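PDB 4Q7Q: lipolytic protein G-D-S-L family from Chitinophaga pinensis, which is of unknown function but is probably a lipase or esterase of the SGNH hydrolase clan, hydrolysing acyl ester bonds. Local coordinates for residues R28-K31 and T35-N38; I124-P129 and L165-Y170; F146-K151 and Q155-F160. All blocks are in the same frame, centred on the assembly; numbering follows the deposited sequence. Where two conformers were deposited one is given.

How the interactions relate
The three contacts lie around the five-stranded parallel sheet of an alpha/beta fold, as in SGNH hydrolases. Interaction 1 comes first in the chain and joins a surface loop to helix 33-40. Interaction 2 packs strand 123-127 and the residues just after it against helix 157-171. Interaction 3 is nested inside the loop that interaction 2 closes and sits at the start of that same helix. Interactions 2 and 3 have centres about 18 Å apart and touch, through Pro129 and Leu157. The centres of interactions 1 and 3 are about 27 Å apart, on opposite sides of the chain's centre. Helix 157-171 thus meets the loop before it at its start and strand 123-127 further along.

Interaction 1. Residues R28-K31 and T35-N38; sequences RVSK and TRLN
The guanidinium group of Arg36 lies against the CB of Lys31, which sits over one of its faces, toward the rim. Lys31 CB is 3.3 Å above the plane of the Arg36 guanidinium. The same arginine also makes the one hydrogen bond between 28-31 and 35-38. Arg36 NE donates to the backbone O of Lys31 over 2.9 Å, with an N-H...O angle of 145°. The bond is somewhat bent. Its donor stands above the carbonyl plane, 51° out of it, rather than on a lone pair, and the oxygen is tilted from the guanidinium plane as well. Arg36 reaches this place because its chain runs extended from CG to NE. Arg36 CG passes 3.9 Å from Lys31 CB on the way. All this holds for the conformer of Arg36 described here; a second was modelled.

Lys31 adds a second, looser touch. Lys31 CG meets the methyl CG2 of Thr35 at 4.2 Å, and the two side chains cross at about a right angle. Beyond CG the lysine chain is extended and leads away, and its NZ forms a salt bridge with Glu39, later on helix 33-40. Lys31 NZ and Arg36 NH2 are 5.8 Å apart, and each of these two like-charged side chains has an acid of its own. For Arg36 the partner is Asp241, bound through NH1. The same carboxylate oxygen accepts from the backbone N of Ser30 and of Lys31, so one acid ties the loop and the arginine together.

This is a surface contact between a loop and the helix that soon follows it. Helix 241-257 packs against it, with Ala248 on Arg36 and Ala252 on Leu37. Strand 44-50, at one edge of the parallel sheet, meets Thr35 through Tyr46 and Leu37 through Leu44.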
ATOM      1  N   ARG A  28      -7.154 -15.550   3.045  1.00 24.36           N
ATOM      2  CA  ARG A  28      -7.947 -14.670   3.895  1.00 24.65           C
ATOM      3  C   ARG A  28      -8.703 -13.647   3.059  1.00 24.68           C
ATOM      4  O   ARG A  28      -9.684 -13.064   3.519  1.00 25.24           O
ATOM      5  CB  ARG A  28      -7.059 -13.934   4.903  1.00 26.80           C
ATOM      6  CG  ARG A  28      -6.324 -14.833   5.883  1.00 30.15           C
ATOM      7  CD  ARG A  28      -6.763 -14.598   7.315  1.00 33.06           C
ATOM      8  NE  ARG A  28      -6.138 -15.563   8.214  1.00 34.34           N
ATOM      9  CZ  ARG A  28      -5.405 -15.249   9.277  1.00 35.64           C
ATOM     10  NH1 ARG A  28      -5.205 -13.980   9.605  1.00 35.94           N
ATOM     11  NH2 ARG A  28      -4.887 -16.214  10.026  1.00 35.75           N
ATOM     12  N   VAL A  29      -8.232 -13.428   1.835  1.00 22.92           N
ATOM     13  CA  VAL A  29      -8.833 -12.453   0.928  1.00 23.00           C
ATOM     14  C   VAL A  29      -9.407 -13.161  -0.296  1.00 23.46           C
ATOM     15  O   VAL A  29      -8.784 -14.076  -0.834  1.00 23.97           O
ATOM     16  CB  VAL A  29      -7.774 -11.427   0.466  1.00 23.22           C
ATOM     17  CG1 VAL A  29      -8.353 -10.455  -0.565  1.00 22.86           C
ATOM     18  CG2 VAL A  29      -7.204 -10.684   1.664  1.00 23.49           C
ATOM     19  N   SER A  30     -10.586 -12.735  -0.742  1.00 23.21           N
ATOM     20  CA  SER A  30     -11.208 -13.344  -1.919  1.00 23.63           C
ATOM     21  C   SER A  30     -11.192 -12.428  -3.151  1.00 22.66           C
ATOM     22  O   SER A  30     -11.239 -12.906  -4.281  1.00 22.47           O
ATOM     23  CB  SER A  30     -12.631 -13.819  -1.611  1.00 26.15           C
ATOM     24  OG  SER A  30     -13.491 -12.728  -1.341  1.00 27.92           O
ATOM     25  N   LYS A  31     -11.120 -11.118  -2.933  1.00 21.85           N
ATOM     26  CA  LYS A  31     -11.044 -10.170  -4.041  1.00 21.10           C
ATOM     27  C   LYS A  31     -10.174  -8.983  -3.656  1.00 19.75           C
ATOM     28  O   LYS A  31     -10.441  -8.304  -2.664  1.00 19.83           O
ATOM     29  CB  LYS A  31     -12.438  -9.675  -4.456  1.00 23.56           C
ATOM     30  CG  LYS A  31     -13.337 -10.708  -5.149  1.00 25.92           C
ATOM     31  CD  LYS A  31     -14.671 -10.088  -5.561  1.00 27.61           C
ATOM     32  CE  LYS A  31     -15.593 -11.123  -6.183  1.00 32.08           C
ATOM     33  NZ  LYS A  31     -16.886 -10.537  -6.644  1.00 34.17           N
ATOM     34  N   THR A  35      -9.408  -6.153  -8.809  1.00 17.93           N
ATOM     35  CA  THR A  35     -10.601  -6.923  -9.155  1.00 18.06           C
ATOM     36  C   THR A  35     -11.856  -6.140  -8.791  1.00 17.85           C
ATOM     37  O   THR A  35     -12.778  -6.018  -9.595  1.00 19.62           O
ATOM     38  CB  THR A  35     -10.583  -8.285  -8.441  1.00 18.58           C
ATOM     39  OG1 THR A  35      -9.443  -9.030  -8.890  1.00 19.82           O
ATOM     40  CG2 THR A  35     -11.867  -9.086  -8.704  1.00 18.66           C
ATOM     41  N   ARG A  36     -11.879  -5.577  -7.587  1.00 17.89           N
ATOM     42  CA  ARG A  36     -13.041  -4.823  -7.138  0.81 17.87           C
ATOM     43  C   ARG A  36     -13.240  -3.531  -7.930  1.00 19.35           C
ATOM     44  O   ARG A  36     -14.373  -3.157  -8.226  1.00 20.68           O
ATOM     45  CB  ARG A  36     -12.946  -4.538  -5.645  0.81 18.03           C
ATOM     46  CG  ARG A  36     -12.996  -5.793  -4.800  0.81 19.72           C
ATOM     47  CD  ARG A  36     -12.837  -5.481  -3.307  0.81 21.98           C
ATOM     48  NE  ARG A  36     -12.879  -6.698  -2.500  0.81 22.35           N
ATOM     49  CZ  ARG A  36     -14.001  -7.321  -2.157  0.81 25.67           C
ATOM     50  NH1 ARG A  36     -13.955  -8.432  -1.437  0.81 26.26           N
ATOM     51  NH2 ARG A  36     -15.174  -6.828  -2.533  0.81 28.63           N
ATOM     52  N   LEU A  37     -12.146  -2.851  -8.277  1.00 18.47           N
ATOM     53  CA  LEU A  37     -12.252  -1.656  -9.116  1.00 19.14           C
ATOM     54  C   LEU A  37     -12.928  -2.019 -10.435  1.00 18.73           C
ATOM     55  O   LEU A  37     -13.849  -1.335 -10.887  1.00 19.46           O
ATOM     56  CB  LEU A  37     -10.871  -1.031  -9.379  1.00 18.57           C
ATOM     57  CG  LEU A  37     -10.771   0.285 -10.180  1.00 19.74           C
ATOM     58  CD1 LEU A  37     -10.996   0.130 -11.710  1.00 18.94           C
ATOM     59  CD2 LEU A  37     -11.709   1.338  -9.604  1.00 21.86           C
ATOM     60  N   ASN A  38     -12.453  -3.087 -11.062  1.00 18.83           N
ATOM     61  CA  ASN A  38     -13.028  -3.530 -12.323  1.00 19.23           C
ATOM     62  C   ASN A  38     -14.509  -3.899 -12.218  1.00 21.03           C
ATOM     63  O   ASN A  38     -15.257  -3.700 -13.158  1.00 21.10           O
ATOM     64  CB  ASN A  38     -12.197  -4.669 -12.925  1.00 19.91           C
ATOM     65  CG  ASN A  38     -12.885  -5.330 -14.100  1.00 21.68           C
ATOM     66  OD1 ASN A  38     -13.465  -6.408 -13.959  1.00 21.78           O
ATOM     67  ND2 ASN A  38     -12.835  -4.684 -15.265  1.00 22.48           N
TER

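Interaction 2. Residues I124-P129 and L165-Y170; sequences IVLITP and LTIGRY
Leu126 points from its strand toward helix 157-171, and its CD1 makes the main touch. Leu126 CD1 meets CG2 of Ile167 at 4.0 Å, the two side chains crossing at about a right angle. Leu126 CD1 also lies 4.1 Å from the backbone N of Gly168. At Gly168 the methyl faces helix backbone rather than a side chain. Ile167 turns CG2 to the leucine by setting it anti to its own backbone N, with CG1 beside that N (chi1 -65°). Val164 on the helix also touches Leu126, and Tyr105 and Phe108 of helix 104-118 touch Ile167. Leu126, Ile167 and Gly168 are all buried.

The other part is thinner. Thr128 CG2 meets Leu165 CG at 4.0 Å, the one close approach of this pair. Leu165 is partly exposed, so the contact nears solvent on this side. Val175 touches both residues, and Ala161 and Val164 also touch Thr128. The threonine hydroxyl is bonded elsewhere: OG1 pairs with the backbone N of Tyr179 and with Asp177 OD1, in the chain just beyond strand 175-176.

The contact between 124-129 and 165-170 is thus made largely by methyl and methine groups. Contacts of this kind depend on shape and on keeping water out, not on direction, while the polar bonds of Thr128 are made elsewhere.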
ATOM      1  N   ILE A 124      -2.793   9.732 -14.980  1.00 21.28           N
ATOM      2  CA  ILE A 124      -2.025   9.238 -13.845  1.00 21.28           C
ATOM      3  C   ILE A 124      -2.777   9.499 -12.544  1.00 20.19           C
ATOM      4  O   ILE A 124      -3.340  10.575 -12.343  1.00 21.83           O
ATOM      5  CB  ILE A 124      -0.617   9.884 -13.768  1.00 21.45           C
ATOM      6  CG1 ILE A 124       0.138   9.706 -15.089  1.00 22.54           C
ATOM      7  CG2 ILE A 124       0.184   9.284 -12.620  1.00 21.76           C
ATOM      8  CD1 ILE A 124       1.511  10.346 -15.103  1.00 24.36           C
ATOM      9  N   VAL A 125      -2.806   8.496 -11.673  1.00 18.94           N
ATOM     10  CA  VAL A 125      -3.366   8.655 -10.340  1.00 19.07           C
ATOM     11  C   VAL A 125      -2.355   8.136  -9.324  1.00 19.10           C
ATOM     12  O   VAL A 125      -1.784   7.064  -9.507  1.00 19.28           O
ATOM     13  CB  VAL A 125      -4.688   7.860 -10.207  1.00 20.85           C
ATOM     14  CG1 VAL A 125      -5.198   7.879  -8.775  1.00 22.42           C
ATOM     15  CG2 VAL A 125      -5.739   8.409 -11.153  1.00 21.97           C
ATOM     16  N   LEU A 126      -2.112   8.908  -8.267  1.00 18.02           N
ATOM     17  CA  LEU A 126      -1.260   8.453  -7.174  1.00 17.67           C
ATOM     18  C   LEU A 126      -2.128   8.043  -5.992  1.00 18.02           C
ATOM     19  O   LEU A 126      -3.197   8.610  -5.770  1.00 19.21           O
ATOM     20  CB  LEU A 126      -0.284   9.550  -6.747  1.00 18.74           C
ATOM     21  CG  LEU A 126       0.504  10.245  -7.861  1.00 18.73           C
ATOM     22  CD1 LEU A 126       1.430  11.293  -7.267  1.00 20.34           C
ATOM     23  CD2 LEU A 126       1.275   9.241  -8.716  1.00 19.56           C
ATOM     24  N   ILE A 127      -1.665   7.051  -5.241  1.00 16.99           N
ATOM     25  CA  ILE A 127      -2.386   6.570  -4.070  1.00 17.43           C
ATOM     26  C   ILE A 127      -1.469   6.631  -2.856  1.00 17.71           C
ATOM     27  O   ILE A 127      -0.388   6.050  -2.877  1.00 18.47           O
ATOM     28  CB  ILE A 127      -2.855   5.120  -4.275  1.00 16.49           C
ATOM     29  CG1 ILE A 127      -3.641   4.999  -5.585  1.00 16.36           C
ATOM     30  CG2 ILE A 127      -3.656   4.631  -3.077  1.00 17.67           C
ATOM     31  CD1 ILE A 127      -4.199   3.624  -5.825  1.00 17.37           C
ATOM     32  N   THR A 128      -1.877   7.341  -1.806  1.00 17.03           N
ATOM     33  CA  THR A 128      -1.045   7.407  -0.600  1.00 17.39           C
ATOM     34  C   THR A 128      -1.015   6.074   0.136  1.00 17.82           C
ATOM     35  O   THR A 128      -1.957   5.290   0.043  1.00 17.54           O
ATOM     36  CB  THR A 128      -1.530   8.471   0.405  1.00 18.25           C
ATOM     37  OG1 THR A 128      -2.792   8.069   0.947  1.00 20.05           O
ATOM     38  CG2 THR A 128      -1.653   9.838  -0.253  1.00 19.20           C
ATOM     39  N   PRO A 129       0.068   5.815   0.876  1.00 17.35           N
ATOM     40  CA  PRO A 129       0.046   4.595   1.682  1.00 16.53           C
ATOM     41  C   PRO A 129      -1.102   4.606   2.684  1.00 16.26           C
ATOM     42  O   PRO A 129      -1.489   5.652   3.209  1.00 19.04           O
ATOM     43  CB  PRO A 129       1.385   4.640   2.426  1.00 17.94           C
ATOM     44  CG  PRO A 129       2.273   5.455   1.563  1.00 19.21           C
ATOM     45  CD  PRO A 129       1.378   6.488   0.915  1.00 18.46           C
ATOM     46  N   LEU A 165       0.931  13.455  -1.732  1.00 18.74           N
ATOM     47  CA  LEU A 165      -0.027  14.545  -1.883  1.00 19.47           C
ATOM     48  C   LEU A 165       0.629  15.778  -2.499  1.00 20.85           C
ATOM     49  O   LEU A 165       0.054  16.432  -3.365  1.00 22.10           O
ATOM     50  CB  LEU A 165      -0.663  14.898  -0.543  1.00 21.25           C
ATOM     51  CG  LEU A 165      -1.654  13.877   0.023  1.00 22.43           C
ATOM     52  CD1 LEU A 165      -1.882  14.160   1.496  1.00 23.66           C
ATOM     53  CD2 LEU A 165      -2.973  13.921  -0.739  1.00 23.83           C
ATOM     54  N   THR A 166       1.838  16.091  -2.048  1.00 21.44           N
ATOM     55  CA  THR A 166       2.572  17.242  -2.572  1.00 22.15           C
ATOM     56  C   THR A 166       2.894  17.090  -4.057  1.00 22.42           C
ATOM     57  O   THR A 166       2.735  18.036  -4.820  1.00 23.99           O
ATOM     58  CB  THR A 166       3.863  17.490  -1.763  1.00 22.91           C
ATOM     59  OG1 THR A 166       3.519  17.751  -0.397  1.00 24.55           O
ATOM     60  CG2 THR A 166       4.632  18.680  -2.312  1.00 22.39           C
ATOM     61  N   ILE A 167       3.331  15.902  -4.468  1.00 22.01           N
ATOM     62  CA  ILE A 167       3.618  15.641  -5.880  1.00 22.09           C
ATOM     63  C   ILE A 167       2.353  15.760  -6.716  1.00 23.26           C
ATOM     64  O   ILE A 167       2.373  16.323  -7.814  1.00 23.91           O
ATOM     65  CB  ILE A 167       4.237  14.238  -6.084  1.00 20.50           C
ATOM     66  CG1 ILE A 167       5.604  14.158  -5.401  1.00 22.08           C
ATOM     67  CG2 ILE A 167       4.389  13.916  -7.561  1.00 20.89           C
ATOM     68  CD1 ILE A 167       6.126  12.754  -5.266  1.00 23.31           C
ATOM     69  N   GLY A 168       1.253  15.227  -6.190  1.00 23.49           N
ATOM     70  CA  GLY A 168      -0.036  15.334  -6.849  1.00 24.40           C
ATOM     71  C   GLY A 168      -0.433  16.782  -7.078  1.00 25.71           C
ATOM     72  O   GLY A 168      -0.837  17.156  -8.180  1.00 26.08           O
ATOM     73  N   ARG A 169      -0.317  17.603  -6.036  1.00 26.49           N
ATOM     74  CA  ARG A 169      -0.637  19.021  -6.155  1.00 29.15           C
ATOM     75  C   ARG A 169       0.267  19.725  -7.162  1.00 29.77           C
ATOM     76  O   ARG A 169      -0.195  20.560  -7.928  1.00 30.39           O
ATOM     77  CB  ARG A 169      -0.549  19.720  -4.796  1.00 31.61           C
ATOM     78  CG  ARG A 169      -1.696  19.386  -3.855  1.00 35.51           C
ATOM     79  CD  ARG A 169      -1.661  20.244  -2.596  1.00 38.85           C
ATOM     80  NE  ARG A 169      -1.572  19.431  -1.384  1.00 41.75           N
ATOM     81  CZ  ARG A 169      -0.478  19.321  -0.637  1.00 43.66           C
ATOM     82  NH1 ARG A 169      -0.486  18.559   0.448  1.00 43.58           N
ATOM     83  NH2 ARG A 169       0.623  19.983  -0.970  1.00 45.14           N
ATOM     84  N   TYR A 170       1.551  19.384  -7.153  1.00 29.33           N
ATOM     85  CA  TYR A 170       2.517  20.027  -8.036  1.00 30.45           C
ATOM     86  C   TYR A 170       2.241  19.706  -9.500  1.00 30.36           C
ATOM     87  O   TYR A 170       2.335  20.578 -10.360  1.00 31.41           O
ATOM     88  CB  TYR A 170       3.939  19.602  -7.660  1.00 32.42           C
ATOM     89  CG  TYR A 170       5.008  20.194  -8.548  1.00 33.14           C
ATOM     90  CD1 TYR A 170       5.250  21.560  -8.557  1.00 34.38           C
ATOM     91  CD2 TYR A 170       5.779  19.386  -9.373  1.00 33.81           C
ATOM     92  CE1 TYR A 170       6.228  22.109  -9.367  1.00 35.63           C
ATOM     93  CE2 TYR A 170       6.760  19.926 -10.186  1.00 34.77           C
ATOM     94  CZ  TYR A 170       6.981  21.287 -10.179  1.00 36.39           C
ATOM     95  OH  TYR A 170       7.957  21.829 -10.983  1.00 37.57           O
TER

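Interaction 3. Residues F146-K151 and Q155-F160; sequences FGSYQK and QTLEEF
Ser148 O is gripped by two waters that link the loop 146-151 to the start of helix 157-171. Water 1 donates to Ser148 O over 2.8 Å and donates equally closely to Gln150 O. Water 1 also accepts from Leu157 N, at 3.0 Å. Water 2 donates to Ser148 O over a longer path and accepts from Glu158 N. Two amide groups of the first helical turn are thus joined to the loop through water. A type I turn from Gly147 to Gln150 brings the two loop carbonyls round to water 1.

Direct contacts lie beside the waters. Ser148 CB packs on Leu157 CD2 at 3.7 Å, while its OG is bonded to Arg132 O. Lys151 lays its extended chain across Thr156, where CG and CE both approach the methyl CG2. The CA of Lys151 makes a CH...O contact of 3.4 Å with Gln155 O, an oxygen that also accepts from Trp83 NE1.

Thr156 is the N-cap. Thr156 OG1 lies between its backbone N and carbonyl carbon (chi1 65°) and accepts from Glu159 N at 3.2 Å. In return Glu159 OE2 accepts from Thr156 N at 2.9 Å, met from above the carboxylate plane. Lys151 NZ is 5.5 Å from Glu159 OE2 and would probably favour its negative charge. A valine in place of Thr156 would probably leave Glu159 N without its side-chain acceptor and weaken the start of the helix.

Trp83 of helix 80-85 touches Leu157 and meets the ring of Phe160. The reciprocal bonds between Thr156 and Glu159 form a capping box, a classic motif at the N-terminus of an alpha helix.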
ATOM      1  N   PHE A 146       6.545  -3.010  13.285  1.00 15.16           N
ATOM      2  CA  PHE A 146       5.616  -2.240  14.098  1.00 15.30           C
ATOM      3  C   PHE A 146       4.745  -1.325  13.249  1.00 14.82           C
ATOM      4  O   PHE A 146       5.061  -1.065  12.086  1.00 15.47           O
ATOM      5  CB  PHE A 146       6.333  -1.470  15.207  1.00 15.74           C
ATOM      6  CG  PHE A 146       7.380  -0.496  14.733  1.00 15.85           C
ATOM      7  CD1 PHE A 146       7.026   0.749  14.236  1.00 16.62           C
ATOM      8  CD2 PHE A 146       8.728  -0.808  14.857  1.00 15.73           C
ATOM      9  CE1 PHE A 146       8.001   1.655  13.850  1.00 16.11           C
ATOM     10  CE2 PHE A 146       9.710   0.081  14.475  1.00 16.88           C
ATOM     11  CZ  PHE A 146       9.351   1.318  13.972  1.00 16.61           C
ATOM     12  N   GLY A 147       3.642  -0.860  13.834  1.00 15.19           N
ATOM     13  CA  GLY A 147       2.672  -0.054  13.114  1.00 15.87           C
ATOM     14  C   GLY A 147       3.056   1.407  12.967  1.00 15.84           C
ATOM     15  O   GLY A 147       4.016   1.876  13.583  1.00 17.04           O
ATOM     16  N   SER A 148       2.273   2.142  12.183  1.00 15.76           N
ATOM     17  CA  SER A 148       2.624   3.524  11.854  1.00 15.90           C
ATOM     18  C   SER A 148       2.299   4.528  12.969  1.00 16.65           C
ATOM     19  O   SER A 148       2.428   5.728  12.786  1.00 17.57           O
ATOM     20  CB  SER A 148       2.016   3.945  10.503  1.00 16.50           C
ATOM     21  OG  SER A 148       0.626   3.660  10.428  1.00 15.82           O
ATOM     22  N   TYR A 149       1.884   4.024  14.128  1.00 15.62           N
ATOM     23  CA  TYR A 149       1.818   4.842  15.342  1.00 15.68           C
ATOM     24  C   TYR A 149       3.226   5.231  15.850  1.00 16.96           C
ATOM     25  O   TYR A 149       3.357   6.110  16.699  1.00 20.05           O
ATOM     26  CB  TYR A 149       1.040   4.105  16.446  1.00 16.11           C
ATOM     27  CG  TYR A 149       1.631   2.746  16.769  1.00 17.02           C
ATOM     28  CD1 TYR A 149       2.736   2.628  17.614  1.00 17.88           C
ATOM     29  CD2 TYR A 149       1.100   1.586  16.216  1.00 16.36           C
ATOM     30  CE1 TYR A 149       3.296   1.393  17.893  1.00 18.07           C
ATOM     31  CE2 TYR A 149       1.641   0.345  16.499  1.00 16.79           C
ATOM     32  CZ  TYR A 149       2.744   0.255  17.333  1.00 17.93           C
ATOM     33  OH  TYR A 149       3.303  -0.968  17.611  1.00 19.76           O
ATOM     34  N   GLN A 150       4.264   4.566  15.340  1.00 16.07           N
ATOM     35  CA  GLN A 150       5.640   4.813  15.761  1.00 17.17           C
ATOM     36  C   GLN A 150       6.475   5.267  14.563  1.00 16.35           C
ATOM     37  O   GLN A 150       6.204   4.864  13.426  1.00 16.10           O
ATOM     38  CB  GLN A 150       6.226   3.536  16.391  1.00 16.89           C
ATOM     39  CG  GLN A 150       7.696   3.600  16.844  1.00 16.45           C
ATOM     40  CD  GLN A 150       7.942   4.601  17.960  1.00 16.46           C
ATOM     41  OE1 GLN A 150       7.853   5.817  17.761  1.00 18.02           O
ATOM     42  NE2 GLN A 150       8.239   4.093  19.154  1.00 18.45           N
ATOM     43  N   LYS A 151       7.474   6.113  14.811  1.00 15.94           N
ATOM     44  CA  LYS A 151       8.401   6.517  13.752  1.00 14.73           C
ATOM     45  C   LYS A 151       9.352   5.386  13.407  1.00 15.91           C
ATOM     46  O   LYS A 151       9.689   4.562  14.261  1.00 17.30           O
ATOM     47  CB  LYS A 151       9.221   7.743  14.173  1.00 15.06           C
ATOM     48  CG  LYS A 151       8.439   9.044  14.145  1.00 15.01           C
ATOM     49  CD  LYS A 151       9.287  10.235  14.580  1.00 16.87           C
ATOM     50  CE  LYS A 151       8.609  11.544  14.190  1.00 18.01           C
ATOM     51  NZ  LYS A 151       9.351  12.768  14.625  1.00 19.32           N
ATOM     52  N   GLN A 155      11.141   8.993  10.832  1.00 15.61           N
ATOM     53  CA  GLN A 155      10.095   9.402   9.890  1.00 15.80           C
ATOM     54  C   GLN A 155       8.761   8.743  10.194  1.00 15.32           C
ATOM     55  O   GLN A 155       8.711   7.560  10.532  1.00 16.00           O
ATOM     56  CB  GLN A 155      10.493   9.075   8.448  1.00 15.27           C
ATOM     57  CG  GLN A 155      11.815   9.675   8.043  1.00 16.10           C
ATOM     58  CD  GLN A 155      12.148   9.447   6.573  1.00 16.66           C
ATOM     59  OE1 GLN A 155      12.424  10.396   5.831  1.00 19.92           O
ATOM     60  NE2 GLN A 155      12.153   8.185   6.153  1.00 16.08           N
ATOM     61  N   THR A 156       7.677   9.508  10.076  1.00 15.48           N
ATOM     62  CA  THR A 156       6.340   8.930  10.178  1.00 15.92           C
ATOM     63  C   THR A 156       5.878   8.492   8.805  1.00 16.00           C
ATOM     64  O   THR A 156       6.327   9.021   7.788  1.00 16.63           O
ATOM     65  CB  THR A 156       5.309   9.942  10.688  1.00 16.57           C
ATOM     66  OG1 THR A 156       5.165  10.986   9.719  1.00 18.55           O
ATOM     67  CG2 THR A 156       5.729  10.528  12.032  1.00 18.56           C
ATOM     68  N   LEU A 157       4.957   7.543   8.770  1.00 15.32           N
ATOM     69  CA  LEU A 157       4.380   7.111   7.505  1.00 13.62           C
ATOM     70  C   LEU A 157       3.594   8.266   6.896  1.00 14.81           C
ATOM     71  O   LEU A 157       3.532   8.414   5.664  1.00 14.86           O
ATOM     72  CB  LEU A 157       3.488   5.881   7.704  1.00 14.53           C
ATOM     73  CG  LEU A 157       2.858   5.275   6.447  1.00 13.69           C
ATOM     74  CD1 LEU A 157       3.918   4.887   5.408  1.00 14.05           C
ATOM     75  CD2 LEU A 157       2.030   4.068   6.845  1.00 15.59           C
ATOM     76  N   GLU A 158       3.028   9.112   7.754  1.00 15.95           N
ATOM     77  CA  GLU A 158       2.290  10.266   7.268  1.00 16.44           C
ATOM     78  C   GLU A 158       3.143  11.169   6.374  1.00 17.06           C
ATOM     79  O   GLU A 158       2.628  11.763   5.426  1.00 17.16           O
ATOM     80  CB  GLU A 158       1.693  11.070   8.422  1.00 19.16           C
ATOM     81  CG  GLU A 158       0.807  12.189   7.923  1.00 22.87           C
ATOM     82  CD  GLU A 158       0.179  13.009   9.026  1.00 28.91           C
ATOM     83  OE1 GLU A 158       0.668  12.958  10.175  1.00 32.06           O
ATOM     84  OE2 GLU A 158      -0.813  13.708   8.739  1.00 31.12           O
ATOM     85  N   GLU A 159       4.441  11.270   6.666  1.00 16.48           N
ATOM     86  CA  GLU A 159       5.325  12.069   5.816  1.00 16.67           C
ATOM     87  C   GLU A 159       5.357  11.548   4.387  1.00 17.04           C
ATOM     88  O   GLU A 159       5.480  12.322   3.434  1.00 16.72           O
ATOM     89  CB  GLU A 159       6.741  12.075   6.356  1.00 18.67           C
ATOM     90  CG  GLU A 159       6.905  12.848   7.626  1.00 20.19           C
ATOM     91  CD  GLU A 159       8.325  12.771   8.120  1.00 23.68           C
ATOM     92  OE1 GLU A 159       9.224  13.290   7.425  1.00 26.60           O
ATOM     93  OE2 GLU A 159       8.543  12.171   9.185  1.00 25.67           O
ATOM     94  N   PHE A 160       5.268  10.230   4.248  1.00 16.18           N
ATOM     95  CA  PHE A 160       5.243   9.591   2.935  1.00 15.24           C
ATOM     96  C   PHE A 160       3.937   9.908   2.213  1.00 15.75           C
ATOM     97  O   PHE A 160       3.934  10.224   1.024  1.00 16.51           O
ATOM     98  CB  PHE A 160       5.478   8.080   3.073  1.00 15.42           C
ATOM     99  CG  PHE A 160       6.877   7.733   3.490  1.00 14.40           C
ATOM    100  CD1 PHE A 160       7.305   7.961   4.792  1.00 16.13           C
ATOM    101  CD2 PHE A 160       7.781   7.203   2.578  1.00 14.61           C
ATOM    102  CE1 PHE A 160       8.605   7.662   5.177  1.00 14.67           C
ATOM    103  CE2 PHE A 160       9.077   6.906   2.956  1.00 14.82           C
ATOM    104  CZ  PHE A 160       9.488   7.130   4.254  1.00 15.19           C
TER
HETATM  105  O   HOH W   1       4.828   6.316  11.475  1.00 16.18           O
HETATM  106  O   HOH W   2       2.328   8.017  10.479  1.00 23.17           O